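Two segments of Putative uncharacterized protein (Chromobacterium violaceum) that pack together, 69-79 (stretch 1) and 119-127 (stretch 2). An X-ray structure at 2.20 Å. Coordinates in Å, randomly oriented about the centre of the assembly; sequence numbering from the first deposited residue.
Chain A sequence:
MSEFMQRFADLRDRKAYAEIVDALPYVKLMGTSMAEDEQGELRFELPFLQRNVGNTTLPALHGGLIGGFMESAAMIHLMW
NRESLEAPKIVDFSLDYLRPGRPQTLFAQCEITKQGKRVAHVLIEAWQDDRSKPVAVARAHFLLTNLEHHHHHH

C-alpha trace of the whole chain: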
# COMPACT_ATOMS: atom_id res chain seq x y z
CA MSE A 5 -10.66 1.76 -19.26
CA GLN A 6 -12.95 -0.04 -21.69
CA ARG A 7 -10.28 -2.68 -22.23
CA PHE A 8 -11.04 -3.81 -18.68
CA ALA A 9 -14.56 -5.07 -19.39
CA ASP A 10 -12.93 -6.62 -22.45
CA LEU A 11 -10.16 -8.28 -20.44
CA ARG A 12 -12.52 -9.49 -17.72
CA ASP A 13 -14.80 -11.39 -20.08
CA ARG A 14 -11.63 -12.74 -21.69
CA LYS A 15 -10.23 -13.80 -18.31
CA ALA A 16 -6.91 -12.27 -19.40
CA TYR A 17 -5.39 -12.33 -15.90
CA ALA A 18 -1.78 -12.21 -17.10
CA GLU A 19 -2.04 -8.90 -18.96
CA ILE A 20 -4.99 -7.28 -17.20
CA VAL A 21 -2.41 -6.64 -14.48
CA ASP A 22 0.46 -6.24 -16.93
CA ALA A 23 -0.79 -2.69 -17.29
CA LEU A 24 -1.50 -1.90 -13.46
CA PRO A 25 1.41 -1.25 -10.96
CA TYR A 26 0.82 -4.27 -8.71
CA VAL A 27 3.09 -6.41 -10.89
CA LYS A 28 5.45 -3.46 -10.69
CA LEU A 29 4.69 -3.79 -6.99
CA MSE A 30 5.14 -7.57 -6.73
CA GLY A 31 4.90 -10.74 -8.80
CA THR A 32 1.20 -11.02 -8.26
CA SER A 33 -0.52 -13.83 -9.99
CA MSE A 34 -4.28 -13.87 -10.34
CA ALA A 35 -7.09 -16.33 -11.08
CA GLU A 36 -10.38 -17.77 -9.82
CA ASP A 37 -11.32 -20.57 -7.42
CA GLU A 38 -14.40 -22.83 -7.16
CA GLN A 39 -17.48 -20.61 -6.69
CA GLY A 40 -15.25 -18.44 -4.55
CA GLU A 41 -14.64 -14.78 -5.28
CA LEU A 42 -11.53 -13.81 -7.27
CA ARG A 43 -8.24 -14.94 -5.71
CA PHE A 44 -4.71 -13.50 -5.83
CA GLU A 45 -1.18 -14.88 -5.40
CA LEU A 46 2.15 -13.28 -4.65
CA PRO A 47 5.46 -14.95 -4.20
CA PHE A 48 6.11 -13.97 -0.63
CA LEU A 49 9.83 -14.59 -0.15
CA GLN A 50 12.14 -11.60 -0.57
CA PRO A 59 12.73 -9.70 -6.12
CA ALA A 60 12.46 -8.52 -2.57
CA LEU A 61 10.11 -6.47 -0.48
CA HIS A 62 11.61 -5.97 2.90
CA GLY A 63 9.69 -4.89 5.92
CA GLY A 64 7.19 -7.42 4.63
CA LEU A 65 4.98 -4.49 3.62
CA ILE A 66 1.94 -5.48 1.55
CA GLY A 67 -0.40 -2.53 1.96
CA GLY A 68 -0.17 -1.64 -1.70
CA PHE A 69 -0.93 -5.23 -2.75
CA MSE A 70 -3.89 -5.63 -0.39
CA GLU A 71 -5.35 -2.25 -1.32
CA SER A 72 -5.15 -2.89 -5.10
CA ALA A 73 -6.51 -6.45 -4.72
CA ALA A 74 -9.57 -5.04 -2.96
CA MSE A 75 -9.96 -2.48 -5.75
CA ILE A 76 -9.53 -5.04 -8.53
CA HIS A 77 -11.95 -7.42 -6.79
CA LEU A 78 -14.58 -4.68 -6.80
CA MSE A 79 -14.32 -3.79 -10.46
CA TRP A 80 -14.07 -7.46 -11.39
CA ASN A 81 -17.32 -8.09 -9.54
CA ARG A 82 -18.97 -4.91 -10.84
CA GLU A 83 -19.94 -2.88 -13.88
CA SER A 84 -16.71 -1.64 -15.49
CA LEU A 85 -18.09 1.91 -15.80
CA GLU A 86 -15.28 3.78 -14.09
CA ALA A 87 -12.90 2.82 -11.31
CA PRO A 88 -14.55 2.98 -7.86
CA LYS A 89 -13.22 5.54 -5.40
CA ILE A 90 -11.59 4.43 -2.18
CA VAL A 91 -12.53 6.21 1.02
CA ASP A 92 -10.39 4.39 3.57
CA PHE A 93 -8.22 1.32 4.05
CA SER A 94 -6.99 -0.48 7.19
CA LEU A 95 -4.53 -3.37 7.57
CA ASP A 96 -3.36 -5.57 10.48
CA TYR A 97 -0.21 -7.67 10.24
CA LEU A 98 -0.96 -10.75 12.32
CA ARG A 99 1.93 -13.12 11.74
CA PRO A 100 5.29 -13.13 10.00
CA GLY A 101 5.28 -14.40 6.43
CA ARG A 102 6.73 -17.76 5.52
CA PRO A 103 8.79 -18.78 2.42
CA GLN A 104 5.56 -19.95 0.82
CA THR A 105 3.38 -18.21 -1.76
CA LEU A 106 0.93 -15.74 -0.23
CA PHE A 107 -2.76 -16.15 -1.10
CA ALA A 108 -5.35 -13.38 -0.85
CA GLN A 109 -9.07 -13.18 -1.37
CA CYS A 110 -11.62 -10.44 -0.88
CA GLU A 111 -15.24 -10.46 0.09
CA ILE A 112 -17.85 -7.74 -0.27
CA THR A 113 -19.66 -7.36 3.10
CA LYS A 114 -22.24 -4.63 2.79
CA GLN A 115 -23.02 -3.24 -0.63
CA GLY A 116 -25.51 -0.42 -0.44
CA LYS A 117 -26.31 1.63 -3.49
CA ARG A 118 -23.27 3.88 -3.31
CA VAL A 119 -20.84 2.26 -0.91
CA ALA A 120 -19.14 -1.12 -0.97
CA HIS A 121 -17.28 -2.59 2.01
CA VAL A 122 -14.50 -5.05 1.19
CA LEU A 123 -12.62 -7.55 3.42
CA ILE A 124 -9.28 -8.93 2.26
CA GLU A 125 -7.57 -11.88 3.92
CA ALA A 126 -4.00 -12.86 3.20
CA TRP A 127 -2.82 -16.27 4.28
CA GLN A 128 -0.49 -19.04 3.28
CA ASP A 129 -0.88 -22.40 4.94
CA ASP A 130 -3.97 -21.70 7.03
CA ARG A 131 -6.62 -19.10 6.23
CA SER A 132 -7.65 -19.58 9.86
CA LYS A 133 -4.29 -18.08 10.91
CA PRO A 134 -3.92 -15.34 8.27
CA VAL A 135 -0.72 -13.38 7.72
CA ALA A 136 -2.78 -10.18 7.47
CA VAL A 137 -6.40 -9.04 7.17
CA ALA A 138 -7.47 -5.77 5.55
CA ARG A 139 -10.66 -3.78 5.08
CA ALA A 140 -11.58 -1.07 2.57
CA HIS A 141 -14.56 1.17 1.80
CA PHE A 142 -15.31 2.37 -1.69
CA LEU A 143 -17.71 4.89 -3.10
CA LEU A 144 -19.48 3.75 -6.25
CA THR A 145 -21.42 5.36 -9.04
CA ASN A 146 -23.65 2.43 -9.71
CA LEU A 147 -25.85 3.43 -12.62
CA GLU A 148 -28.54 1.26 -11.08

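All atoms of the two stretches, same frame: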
# COMPACT_ATOMS: atom_id res chain seq x y z
N PHE A 69 -0.37 -4.01 -2.15
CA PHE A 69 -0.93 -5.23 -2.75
C PHE A 69 -2.37 -5.44 -2.33
O PHE A 69 -3.25 -5.60 -3.16
CB PHE A 69 -0.09 -6.43 -2.31
CG PHE A 69 -0.75 -7.76 -2.52
CD1 PHE A 69 -1.01 -8.24 -3.80
CD2 PHE A 69 -1.10 -8.55 -1.42
CE1 PHE A 69 -1.60 -9.49 -4.00
CE2 PHE A 69 -1.69 -9.80 -1.60
CZ PHE A 69 -1.94 -10.28 -2.90
N MSE A 70 -2.58 -5.45 -1.01
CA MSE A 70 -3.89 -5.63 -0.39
C MSE A 70 -4.89 -4.59 -0.90
O MSE A 70 -6.00 -4.92 -1.32
CB MSE A 70 -3.71 -5.52 1.12
CG MSE A 70 -2.77 -6.57 1.68
SE MSE A 70 -3.52 -8.37 1.54
CE MSE A 70 -4.37 -8.40 3.28
N GLU A 71 -4.49 -3.33 -0.84
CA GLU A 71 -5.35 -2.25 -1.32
C GLU A 71 -5.76 -2.40 -2.80
O GLU A 71 -6.92 -2.23 -3.13
CB GLU A 71 -4.63 -0.91 -1.09
CG GLU A 71 -5.41 0.30 -1.57
CD GLU A 71 -4.70 1.61 -1.24
OE1 GLU A 71 -3.56 1.81 -1.68
OE2 GLU A 71 -5.29 2.44 -0.53
N SER A 72 -4.82 -2.72 -3.68
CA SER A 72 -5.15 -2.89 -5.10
C SER A 72 -6.00 -4.15 -5.33
O SER A 72 -6.88 -4.15 -6.20
CB SER A 72 -3.89 -3.03 -5.96
OG SER A 72 -2.75 -2.54 -5.30
N ALA A 73 -5.72 -5.22 -4.58
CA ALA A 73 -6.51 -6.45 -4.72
C ALA A 73 -7.96 -6.13 -4.44
O ALA A 73 -8.85 -6.52 -5.18
CB ALA A 73 -6.01 -7.53 -3.72
N ALA A 74 -8.21 -5.41 -3.35
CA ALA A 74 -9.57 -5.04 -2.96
C ALA A 74 -10.22 -4.18 -4.05
O ALA A 74 -11.41 -4.30 -4.32
CB ALA A 74 -9.54 -4.28 -1.63
N MSE A 75 -9.43 -3.32 -4.68
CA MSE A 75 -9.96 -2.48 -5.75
C MSE A 75 -10.31 -3.35 -6.96
O MSE A 75 -11.42 -3.30 -7.49
CB MSE A 75 -8.94 -1.44 -6.19
CG MSE A 75 -9.11 -1.06 -7.65
SE MSE A 75 -8.91 0.81 -7.99
CE MSE A 75 -7.08 0.76 -8.61
N ILE A 76 -9.34 -4.14 -7.39
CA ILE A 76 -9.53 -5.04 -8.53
C ILE A 76 -10.73 -5.97 -8.31
O ILE A 76 -11.53 -6.18 -9.21
CB ILE A 76 -8.26 -5.87 -8.78
CG1 ILE A 76 -7.16 -4.94 -9.31
CG2 ILE A 76 -8.54 -6.99 -9.78
CD1 ILE A 76 -5.76 -5.54 -9.31
N HIS A 77 -10.85 -6.52 -7.10
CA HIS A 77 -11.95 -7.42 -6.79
C HIS A 77 -13.29 -6.74 -7.05
O HIS A 77 -14.22 -7.34 -7.58
CB HIS A 77 -11.88 -7.84 -5.32
CG HIS A 77 -12.97 -8.77 -4.90
ND1 HIS A 77 -12.91 -10.13 -5.11
CD2 HIS A 77 -14.13 -8.54 -4.23
CE1 HIS A 77 -13.98 -10.70 -4.59
NE2 HIS A 77 -14.74 -9.76 -4.05
N LEU A 78 -13.36 -5.47 -6.65
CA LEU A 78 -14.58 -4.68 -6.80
C LEU A 78 -14.96 -4.46 -8.25
O LEU A 78 -16.12 -4.65 -8.62
CB LEU A 78 -14.42 -3.32 -6.12
CG LEU A 78 -15.49 -2.95 -5.09
CD1 LEU A 78 -15.27 -1.52 -4.64
CD2 LEU A 78 -16.87 -3.10 -5.69
N MSE A 79 -14.01 -4.04 -9.07
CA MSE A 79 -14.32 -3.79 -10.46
C MSE A 79 -14.41 -5.07 -11.29
O MSE A 79 -14.86 -5.04 -12.43
CB MSE A 79 -13.33 -2.79 -11.08
CG MSE A 79 -11.86 -3.00 -10.80
SE MSE A 79 -10.83 -1.53 -11.58
CE MSE A 79 -11.20 -0.17 -10.28
N VAL A 119 -22.02 2.64 -1.68
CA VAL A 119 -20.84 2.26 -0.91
C VAL A 119 -20.67 0.76 -0.81
O VAL A 119 -21.60 0.05 -0.48
CB VAL A 119 -20.99 2.76 0.53
CG1 VAL A 119 -19.64 2.76 1.21
CG2 VAL A 119 -21.63 4.13 0.55
N ALA A 120 -19.45 0.29 -1.06
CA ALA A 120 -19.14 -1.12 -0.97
C ALA A 120 -18.07 -1.28 0.09
O ALA A 120 -17.13 -0.48 0.15
CB ALA A 120 -18.64 -1.63 -2.32
N HIS A 121 -18.22 -2.30 0.94
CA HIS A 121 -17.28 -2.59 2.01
C HIS A 121 -16.62 -3.92 1.67
O HIS A 121 -17.29 -4.93 1.50
CB HIS A 121 -18.01 -2.69 3.35
CG HIS A 121 -17.11 -2.74 4.54
ND1 HIS A 121 -17.55 -2.50 5.83
CD2 HIS A 121 -15.78 -3.01 4.65
CE1 HIS A 121 -16.54 -2.62 6.67
NE2 HIS A 121 -15.45 -2.93 5.98
N VAL A 122 -15.29 -3.89 1.56
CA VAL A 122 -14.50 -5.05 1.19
C VAL A 122 -13.59 -5.58 2.31
O VAL A 122 -13.00 -4.79 3.05
CB VAL A 122 -13.59 -4.70 -0.03
CG1 VAL A 122 -12.76 -5.90 -0.47
CG2 VAL A 122 -14.43 -4.19 -1.17
N LEU A 123 -13.49 -6.90 2.43
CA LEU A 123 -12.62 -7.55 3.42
C LEU A 123 -11.63 -8.39 2.62
O LEU A 123 -12.02 -9.14 1.72
CB LEU A 123 -13.43 -8.44 4.37
CG LEU A 123 -12.70 -9.51 5.22
CD1 LEU A 123 -11.92 -8.88 6.38
CD2 LEU A 123 -13.74 -10.49 5.76
N ILE A 124 -10.35 -8.22 2.92
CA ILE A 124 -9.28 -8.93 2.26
C ILE A 124 -8.53 -9.74 3.31
O ILE A 124 -8.16 -9.23 4.37
CB ILE A 124 -8.27 -7.96 1.61
CG1 ILE A 124 -9.00 -6.88 0.82
CG2 ILE A 124 -7.31 -8.72 0.68
CD1 ILE A 124 -9.49 -5.73 1.68
N GLU A 125 -8.31 -11.01 3.01
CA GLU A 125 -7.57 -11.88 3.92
C GLU A 125 -6.36 -12.40 3.16
O GLU A 125 -6.46 -12.82 2.02
CB GLU A 125 -8.43 -13.06 4.33
CG GLU A 125 -9.67 -12.67 5.08
CD GLU A 125 -10.71 -13.76 5.04
OE1 GLU A 125 -10.57 -14.75 5.77
OE2 GLU A 125 -11.66 -13.62 4.24
N ALA A 126 -5.22 -12.37 3.82
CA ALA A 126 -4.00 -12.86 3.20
C ALA A 126 -3.49 -13.97 4.09
O ALA A 126 -3.31 -13.80 5.29
CB ALA A 126 -2.98 -11.74 3.08
N TRP A 127 -3.30 -15.14 3.50
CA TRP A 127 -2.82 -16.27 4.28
C TRP A 127 -1.89 -17.10 3.42
O TRP A 127 -1.62 -16.77 2.27
CB TRP A 127 -4.00 -17.12 4.77
CG TRP A 127 -4.71 -17.91 3.70
CD1 TRP A 127 -4.62 -19.26 3.49
CD2 TRP A 127 -5.58 -17.40 2.67
NE1 TRP A 127 -5.39 -19.63 2.41
CE2 TRP A 127 -5.99 -18.51 1.89
CE3 TRP A 127 -6.06 -16.13 2.34
CZ2 TRP A 127 -6.85 -18.38 0.79
CZ3 TRP A 127 -6.92 -15.99 1.25
CH2 TRP A 127 -7.30 -17.12 0.48

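Stretch 1 is helical throughout, part of a longer helix, and its backbone hydrogen bonds run from each amide from A73 to M79 to the carbonyl four residues earlier, as in A73 N to F69 O at 2.9 Å. Stretch 2 is a β-strand. The helix lies across the strand with its axis 8.8 Å away at closest approach, and their N-to-C directions differ by 128°, so the two run obliquely and more nearly antiparallel than parallel. The closest pair of CA atoms is that of A74 and V122, 6.4 Å apart. No hydrogen bond links the two stretches; the contact rests on apolar side chains.

The alternation of the strand sends A120, V122, I124 and A126 toward the helix, while H121, L123 and E125 point away, which keeps the polar groups of H121 and E125 out of the apolar contact. On the helix, M70, A74 and L78 recur every four residues, slightly more than one turn, and so line one side. Because the directions are more opposed than aligned, M70 meets the later strand residues and L78 the earlier ones.

A74 occupies the middle. Its short side chain permits close approach: CB lies 3.8 Å from V122 CG1 and 3.6 Å from I124 CG1, so a single methyl packs against two branched residues. M70, a selenomethionine, leaves its CA sideways, but its long, flexible chain brings its end to the strand. There SE sits 3.9 Å from I124 CG2, and the terminal CE reaches to 3.6 Å from A126 CB, where the small alanine receives it. At the other end, L78 packs its branched side chain against two strand residues, A120 and V122, with CD2 4.1 Å from A120 CB and CG 4.2 Å from V122 CG2. These contacts are nondirectional, and burying such apolar surfaces away from water favours the packing.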